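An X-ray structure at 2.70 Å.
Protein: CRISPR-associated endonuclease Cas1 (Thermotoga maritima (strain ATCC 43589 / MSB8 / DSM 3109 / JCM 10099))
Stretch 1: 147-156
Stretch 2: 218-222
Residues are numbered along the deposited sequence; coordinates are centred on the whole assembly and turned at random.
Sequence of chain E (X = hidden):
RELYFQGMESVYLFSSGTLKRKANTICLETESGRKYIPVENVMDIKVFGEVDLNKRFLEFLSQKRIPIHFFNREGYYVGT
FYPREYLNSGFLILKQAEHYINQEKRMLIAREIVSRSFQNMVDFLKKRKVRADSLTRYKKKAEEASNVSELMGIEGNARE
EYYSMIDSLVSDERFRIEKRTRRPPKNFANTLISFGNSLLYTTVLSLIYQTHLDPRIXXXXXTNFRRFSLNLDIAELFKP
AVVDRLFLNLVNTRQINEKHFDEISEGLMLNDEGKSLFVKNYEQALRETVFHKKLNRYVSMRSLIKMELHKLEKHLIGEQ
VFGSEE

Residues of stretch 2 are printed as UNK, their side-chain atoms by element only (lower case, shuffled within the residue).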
# COMPACT_ATOMS: atom_id res chain seq x y z
N ASN E 147 21.24 -18.13 -16.06
CA ASN E 147 21.19 -16.86 -15.30
C ASN E 147 20.11 -15.92 -15.86
O ASN E 147 19.99 -15.74 -17.07
CB ASN E 147 22.57 -16.17 -15.29
CG ASN E 147 22.51 -14.68 -14.84
OD1 ASN E 147 21.49 -14.17 -14.37
ND2 ASN E 147 23.65 -14.01 -14.95
N VAL E 148 19.35 -15.31 -14.96
CA VAL E 148 18.26 -14.40 -15.31
C VAL E 148 18.71 -13.16 -16.09
O VAL E 148 17.99 -12.68 -16.97
CB VAL E 148 17.51 -13.93 -14.04
CG1 VAL E 148 16.36 -12.99 -14.39
CG2 VAL E 148 17.01 -15.13 -13.24
N SER E 149 19.89 -12.64 -15.78
CA SER E 149 20.41 -11.48 -16.49
C SER E 149 20.61 -11.81 -17.96
O SER E 149 20.27 -11.03 -18.85
CB SER E 149 21.72 -11.00 -15.90
OG SER E 149 22.20 -9.87 -16.61
N GLU E 150 21.16 -13.00 -18.21
CA GLU E 150 21.32 -13.52 -19.55
C GLU E 150 19.95 -13.61 -20.22
O GLU E 150 19.80 -13.32 -21.41
CB GLU E 150 22.01 -14.88 -19.51
CG GLU E 150 22.30 -15.51 -20.85
CD GLU E 150 23.03 -16.84 -20.73
OE1 GLU E 150 23.29 -17.27 -19.58
OE2 GLU E 150 23.35 -17.45 -21.77
N LEU E 151 18.95 -13.99 -19.43
CA LEU E 151 17.60 -14.25 -19.93
C LEU E 151 16.89 -12.99 -20.41
O LEU E 151 16.20 -13.01 -21.43
CB LEU E 151 16.78 -14.94 -18.84
CG LEU E 151 15.58 -15.78 -19.26
CD1 LEU E 151 15.97 -16.80 -20.32
CD2 LEU E 151 14.97 -16.47 -18.04
N MET E 152 17.05 -11.89 -19.68
CA MET E 152 16.49 -10.61 -20.11
C MET E 152 17.15 -10.13 -21.40
O MET E 152 16.50 -9.54 -22.27
CB MET E 152 16.65 -9.55 -19.02
CG MET E 152 16.27 -8.13 -19.46
SD MET E 152 14.53 -7.94 -19.91
CE MET E 152 13.83 -7.99 -18.30
N GLY E 153 18.45 -10.38 -21.54
CA GLY E 153 19.17 -10.01 -22.73
C GLY E 153 18.67 -10.76 -23.95
O GLY E 153 18.46 -10.17 -25.01
N ILE E 154 18.47 -12.06 -23.79
CA ILE E 154 17.98 -12.92 -24.86
C ILE E 154 16.58 -12.49 -25.30
O ILE E 154 16.28 -12.45 -26.49
CB ILE E 154 17.97 -14.40 -24.43
CG1 ILE E 154 19.40 -14.87 -24.15
CG2 ILE E 154 17.34 -15.27 -25.50
CD1 ILE E 154 19.48 -16.18 -23.37
N GLU E 155 15.73 -12.17 -24.33
CA GLU E 155 14.36 -11.76 -24.62
C GLU E 155 14.37 -10.46 -25.44
O GLU E 155 13.70 -10.37 -26.47
CB GLU E 155 13.56 -11.60 -23.33
CG GLU E 155 12.05 -11.75 -23.49
CD GLU E 155 11.37 -10.45 -23.87
OE1 GLU E 155 12.01 -9.38 -23.73
OE2 GLU E 155 10.20 -10.48 -24.32
N GLY E 156 15.14 -9.48 -24.98
CA GLY E 156 15.28 -8.23 -25.70
C GLY E 156 15.72 -8.42 -27.14
O GLY E 156 15.14 -7.82 -28.05
N UNK E 218 9.64 -7.56 -9.46
CA UNK E 218 9.59 -8.33 -10.69
C UNK E 218 10.59 -9.49 -10.72
O UNK E 218 11.32 -9.71 -9.75
N UNK E 219 10.64 -10.21 -11.84
CA UNK E 219 11.42 -11.44 -11.94
C UNK E 219 12.33 -11.46 -13.15
O UNK E 219 13.56 -11.61 -13.01
c UNK E 219 8.49 -12.70 -8.12
c UNK E 219 9.76 -12.69 -10.59
c UNK E 219 8.46 -12.21 -10.45
c UNK E 219 9.79 -13.17 -8.22
c UNK E 219 10.47 -12.64 -11.92
c UNK E 219 7.83 -12.22 -9.23
c UNK E 219 10.41 -13.16 -9.45
o UNK E 219 7.86 -12.71 -6.90
N UNK E 220 11.75 -11.36 -14.34
CA UNK E 220 12.54 -11.20 -15.56
C UNK E 220 13.36 -9.91 -15.48
O UNK E 220 14.56 -9.90 -15.76
c UNK E 220 12.45 -11.13 -18.11
c UNK E 220 11.65 -11.21 -16.80
c UNK E 220 11.54 -11.10 -19.35
c UNK E 220 13.45 -12.28 -18.19
N UNK E 221 12.69 -8.82 -15.11
CA UNK E 221 13.38 -7.57 -14.83
C UNK E 221 13.99 -7.59 -13.44
O UNK E 221 13.41 -8.14 -12.50
c UNK E 221 12.25 -5.27 -17.30
c UNK E 221 10.73 -6.59 -18.16
c UNK E 221 11.92 -6.18 -16.35
c UNK E 221 12.43 -6.38 -14.96
n UNK E 221 10.97 -6.99 -16.93
n UNK E 221 11.50 -5.54 -18.41
N UNK E 222 15.17 -7.01 -13.31
CA UNK E 222 15.82 -6.90 -12.01
C UNK E 222 14.97 -6.05 -11.07
O UNK E 222 14.46 -5.01 -11.47
o UNK E 222 20.31 -6.03 -11.79
c UNK E 222 17.22 -6.30 -12.17
c UNK E 222 19.39 -5.66 -11.03
c UNK E 222 18.12 -6.49 -10.96
o UNK E 222 19.48 -4.64 -10.32

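Position 218 carries backbone atoms alone. With no CB, the residue is glycine, G218. It lies buried, makes no contact with stretch 1, and precedes the positions that do.

Position 219 has eight side-chain atoms: one carbon, then a ring of six carbons bearing a single oxygen. A six-membered carbon ring with a hydroxyl opposite its attachment point is tyrosine, Y219. Its CA-to-CB bond points sideways and the end of the side chain leads away, so that the nearest approach of the side chain is 6.4 Å, from Y219 CB to V148 CG1. What meets stretch 1 is the backbone: Y219 O lies 3.4 Å from V148 CG1. The ring is spent on other surroundings, and its OH is hydrogen-bonded elsewhere in the structure, which suits a residue that combines a large apolar ring with one polar atom in a buried place.

Position 220 shows four carbons, forked at the second, which pack on L151, M152 and E155. The fork one carbon beyond CB, with no heteroatom, identifies leucine, L220. Its CA lies 6.1 Å from the CA of M152, the closest CA pair across the stretches. Although CA to CB runs sideways, the end of the side chain comes nearer, and the fork spreads methyl groups along the helix: CD1 is 4.2 Å from L151 CG, while CD2 is 4.2 Å from E155 CG, a methylene of the acidic side chain. On another side, M152 CE approaches L220 CG to 3.4 Å. A compact, branched hydrocarbon suits this buried site, where the surfaces it meets are largely apolar.

Position 221 has one carbon followed by a five-membered ring of three carbons and two nitrogens, with M152 CE over one face. The ring is the imidazole of histidine, H221. CA to CB points away overall, yet the end of the side chain comes nearer and brings the ring against M152. The methionine CE stands 3.1 Å from the ring centroid and 4° off its normal, a CH-pi contact over the face; M152 SD, at 4.3 Å from the centroid and 17° off the normal, adds a sulfur-aromatic contact. The flat ring offers a face to the methyl group while ND1 is satisfied by a hydrogen bond elsewhere in the structure.

Position 222 has three carbons, the third carrying two oxygens: a carboxylate on a two-methylene arm, hence glutamate, E222. It is exposed and makes no contact with stretch 1, a fitting place for a charged group.

The contact works by packing, without a hydrogen bond between the stretches. Apart from N147, stretch 1 is helical; N147 caps the helix, its OD1 accepting from S149 N at 2.6 Å, and V148, L151, M152 and E155 all direct CA to CB toward stretch 2. M152 is the link: its CE meets the leucine and the imidazole face and also lies 3.3 Å from L220 O. The two residues most covered, L220 and M152, thus form the centre of a small interface of 301 Å².

Stretch 2 (218-222) GYLHE
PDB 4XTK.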